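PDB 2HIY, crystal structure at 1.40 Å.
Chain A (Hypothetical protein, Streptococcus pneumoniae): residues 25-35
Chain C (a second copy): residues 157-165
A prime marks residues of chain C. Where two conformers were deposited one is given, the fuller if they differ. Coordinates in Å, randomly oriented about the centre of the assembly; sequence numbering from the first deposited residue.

Chain A 25-35: AELRQELTNLG
Chain C (157-165) LLKVPFYRH

Residues 25-34 of chain A continue a helix that begins earlier in the chain; its i to i+4 bonds run from Gln29 N to Ala25 O (3.2 Å) through Leu34 N to Glu30 O (2.9 Å). Gly35 closes it in a Schellman motif at phi/psi 115/4, where a CB would jam against the preceding carbonyl. Facing it, Leu157′-Lys159′ have helical phi/psi without the regular bonds, Val160′ is extended (-77/148), and a type I turn spans Val160′ to Tyr163′. The CA atoms of Glu30 and Leu158′, 5.8 Å apart, mark the register.

Asn33 has the largest covered area of the contact, with 100 Å² of it covered by the chain C stretch, and its CA-to-CB bond points toward that stretch. In its m rotamer (chi1 -71°, chi2 -12°) the amide is hydrogen-bonded at both ends: ND2 donates to Leu158′ O (2.8 Å, 160°), while OD1 accepts from Gln29 NE2 (3.0 Å), whose t,p conformation (chi1 -174°, chi2 60°) brings its amide there. Waters extend the pattern. One accepts from Asn33 ND2 (2.8 Å) and donates to Val160′ O (2.7 Å); another donates to Asn33 OD1 (3.1 Å) and accepts from Arg164′ N (3.0 Å). Asn33 CB also packs 3.7 Å from Tyr163′ CD2 (chi1 -177°, t), and a water joins Asn33 O (2.9 Å) to Tyr163′ OH (2.7 Å).

The CA-to-CB bond of Lys159′ points away from the helix, but its m,t,t,m chain returns NZ to Glu30 OE2, a salt bridge with a very short 2.4 Å hydrogen bond. Glu30 meets it in m,t (chi1 -62°, chi2 156°, chi3 -6°). Glu26 (m,t; chi3 4°) stays beyond salt-bridge range, OE1 to Lys159′ NZ being 4.5 Å, yet a water bridges these atoms at 2.7 and 2.8 Å respectively.

Leu158′ (m,t) brings CD1 to 4.1 Å from CD1 of Leu34 (t,p), an apolar contact. Arg164′ (m,t,p; chi4 -101°) places CD 3.3 Å from Asn33 OD1.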

# COMPACT_ATOMS: atom_id res chain seq x y z
N ALA A 25 4.67 6.33 4.68
CA ALA A 25 4.12 5.13 4.06
C ALA A 25 5.19 4.05 3.92
O ALA A 25 4.90 2.85 4.07
CB ALA A 25 3.55 5.46 2.73
N GLU A 26 6.42 4.47 3.64
CA GLU A 26 7.52 3.53 3.48
C GLU A 26 7.87 2.95 4.84
O GLU A 26 8.03 1.74 4.98
CB GLU A 26 8.73 4.23 2.89
CG GLU A 26 8.48 4.64 1.45
CD GLU A 26 9.63 5.42 0.81
OE1 GLU A 26 10.71 5.60 1.41
OE2 GLU A 26 9.45 5.84 -0.36
N LEU A 27 7.97 3.80 5.86
CA LEU A 27 8.32 3.31 7.18
C LEU A 27 7.29 2.34 7.69
O LEU A 27 7.65 1.31 8.29
CB LEU A 27 8.49 4.50 8.13
CG LEU A 27 8.79 4.13 9.57
CD1 LEU A 27 10.14 3.42 9.67
CD2 LEU A 27 8.81 5.40 10.41
N ARG A 28 6.00 2.64 7.49
CA ARG A 28 4.96 1.75 7.99
C ARG A 28 5.07 0.38 7.33
O ARG A 28 4.92 -0.64 8.00
CB ARG A 28 3.54 2.31 7.76
CG ARG A 28 3.23 3.57 8.56
CD ARG A 28 1.74 3.94 8.53
NE ARG A 28 1.24 4.10 7.17
CZ ARG A 28 1.17 5.26 6.51
NH1 ARG A 28 1.55 6.40 7.07
NH2 ARG A 28 0.70 5.28 5.27
N GLN A 29 5.35 0.35 6.03
CA GLN A 29 5.49 -0.94 5.36
C GLN A 29 6.76 -1.69 5.81
O GLN A 29 6.73 -2.92 6.01
CB GLN A 29 5.50 -0.80 3.85
CG GLN A 29 5.49 -2.17 3.12
CD GLN A 29 4.25 -3.05 3.43
OE1 GLN A 29 3.11 -2.65 3.18
NE2 GLN A 29 4.48 -4.23 4.00
N GLU A 30 7.86 -0.96 6.00
CA GLU A 30 9.10 -1.58 6.47
C GLU A 30 8.91 -2.18 7.86
O GLU A 30 9.37 -3.30 8.12
CB GLU A 30 10.27 -0.57 6.44
CG GLU A 30 10.56 -0.09 5.00
CD GLU A 30 11.25 1.26 4.89
OE1 GLU A 30 11.45 1.95 5.90
OE2 GLU A 30 11.55 1.68 3.73
N LEU A 31 8.24 -1.44 8.74
CA LEU A 31 8.00 -1.96 10.09
C LEU A 31 7.04 -3.14 10.06
O LEU A 31 7.17 -4.06 10.89
CB LEU A 31 7.50 -0.87 11.02
CG LEU A 31 8.51 0.25 11.29
CD1 LEU A 31 7.86 1.30 12.19
CD2 LEU A 31 9.80 -0.24 11.93
N THR A 32 6.07 -3.11 9.14
CA THR A 32 5.19 -4.27 8.95
C THR A 32 6.03 -5.49 8.52
O THR A 32 5.86 -6.61 9.04
CB THR A 32 4.09 -3.96 7.93
OG1 THR A 32 3.32 -2.87 8.43
CG2 THR A 32 3.15 -5.14 7.73
N ASN A 33 6.95 -5.27 7.58
CA ASN A 33 7.86 -6.34 7.13
C ASN A 33 8.75 -6.86 8.25
O ASN A 33 9.09 -8.05 8.29
CB ASN A 33 8.69 -5.85 5.96
CG ASN A 33 7.89 -5.69 4.69
OD1 ASN A 33 6.75 -6.14 4.60
ND2 ASN A 33 8.50 -5.06 3.69
N LEU A 34 9.15 -5.96 9.14
CA LEU A 34 9.95 -6.30 10.33
C LEU A 34 9.18 -7.19 11.30
O LEU A 34 9.78 -7.83 12.19
CB LEU A 34 10.41 -5.00 11.01
CG LEU A 34 11.49 -5.01 12.09
CD1 LEU A 34 12.84 -5.43 11.53
CD2 LEU A 34 11.56 -3.61 12.68
N GLY A 35 7.85 -7.22 11.18
CA GLY A 35 7.00 -8.08 11.99
C GLY A 35 6.04 -7.36 12.95
O GLY A 35 5.33 -8.00 13.72
N LEU C 157 16.42 -5.32 1.33
CA LEU C 157 15.39 -6.36 1.22
C LEU C 157 14.09 -6.05 1.97
O LEU C 157 13.01 -6.38 1.49
CB LEU C 157 15.90 -7.76 1.64
CG LEU C 157 15.33 -8.97 0.83
CD1 LEU C 157 15.31 -8.77 -0.70
CD2 LEU C 157 16.03 -10.26 1.17
N LEU C 158 14.17 -5.39 3.14
CA LEU C 158 12.95 -5.03 3.88
C LEU C 158 12.14 -3.98 3.15
O LEU C 158 10.98 -3.70 3.51
CB LEU C 158 13.27 -4.49 5.29
CG LEU C 158 13.52 -5.53 6.36
CD1 LEU C 158 13.89 -4.84 7.66
CD2 LEU C 158 12.31 -6.40 6.60
N LYS C 159 12.73 -3.34 2.15
CA LYS C 159 12.01 -2.30 1.41
C LYS C 159 11.24 -2.84 0.21
O LYS C 159 10.34 -2.16 -0.31
CB LYS C 159 12.99 -1.21 0.98
CG LYS C 159 13.77 -0.61 2.13
CD LYS C 159 14.61 0.57 1.68
CE LYS C 159 14.79 1.55 2.82
NZ LYS C 159 13.63 2.51 2.84
N VAL C 160 11.56 -4.04 -0.24
CA VAL C 160 10.99 -4.50 -1.52
C VAL C 160 9.54 -4.93 -1.39
O VAL C 160 9.16 -5.46 -0.35
CB VAL C 160 11.81 -5.61 -2.20
CG1 VAL C 160 13.24 -5.13 -2.47
CG2 VAL C 160 11.81 -6.88 -1.38
N PRO C 161 8.72 -4.74 -2.45
CA PRO C 161 7.32 -5.12 -2.32
C PRO C 161 7.07 -6.60 -2.09
O PRO C 161 6.02 -6.97 -1.56
CB PRO C 161 6.71 -4.68 -3.66
CG PRO C 161 7.60 -3.59 -4.13
CD PRO C 161 8.98 -4.05 -3.73
N PHE C 162 8.01 -7.43 -2.52
CA PHE C 162 7.83 -8.87 -2.46
C PHE C 162 8.27 -9.51 -1.14
O PHE C 162 8.19 -10.72 -1.02
CB PHE C 162 8.50 -9.56 -3.66
CG PHE C 162 10.01 -9.38 -3.75
CD1 PHE C 162 10.87 -10.22 -3.05
CD2 PHE C 162 10.57 -8.38 -4.57
CE1 PHE C 162 12.26 -10.07 -3.13
CE2 PHE C 162 11.92 -8.23 -4.66
CZ PHE C 162 12.79 -9.07 -3.96
N TYR C 163 8.70 -8.71 -0.16
CA TYR C 163 9.35 -9.28 1.03
C TYR C 163 8.55 -10.38 1.73
O TYR C 163 9.10 -11.42 2.10
CB TYR C 163 9.73 -8.19 2.03
CG TYR C 163 10.47 -8.74 3.22
CD1 TYR C 163 11.84 -9.06 3.14
CD2 TYR C 163 9.80 -9.00 4.40
CE1 TYR C 163 12.51 -9.61 4.27
CE2 TYR C 163 10.45 -9.52 5.49
CZ TYR C 163 11.79 -9.82 5.42
OH TYR C 163 12.40 -10.36 6.53
N ARG C 164 7.26 -10.16 1.97
CA ARG C 164 6.51 -11.18 2.69
C ARG C 164 6.02 -12.34 1.78
O ARG C 164 5.38 -13.28 2.28
CB ARG C 164 5.37 -10.56 3.53
CG ARG C 164 5.88 -9.73 4.72
CD ARG C 164 4.83 -8.72 5.26
NE ARG C 164 3.64 -9.38 5.79
CZ ARG C 164 2.48 -9.50 5.15
NH1 ARG C 164 2.32 -9.00 3.93
NH2 ARG C 164 1.47 -10.14 5.73
N HIS C 165 6.36 -12.28 0.48
CA HIS C 165 5.93 -13.27 -0.52
C HIS C 165 7.06 -14.07 -1.11
O HIS C 165 6.96 -14.60 -2.22
CB HIS C 165 5.09 -12.59 -1.62
CG HIS C 165 3.72 -12.23 -1.14
ND1 HIS C 165 3.49 -11.11 -0.39
CD2 HIS C 165 2.55 -12.90 -1.20
CE1 HIS C 165 2.21 -11.06 -0.06
NE2 HIS C 165 1.62 -12.14 -0.53
O HOH W 1 13.15 4.53 0.97
O HOH W 2 7.08 -4.80 1.26
O HOH W 3 11.45 -9.56 8.97
O HOH W 4 6.16 -7.35 1.86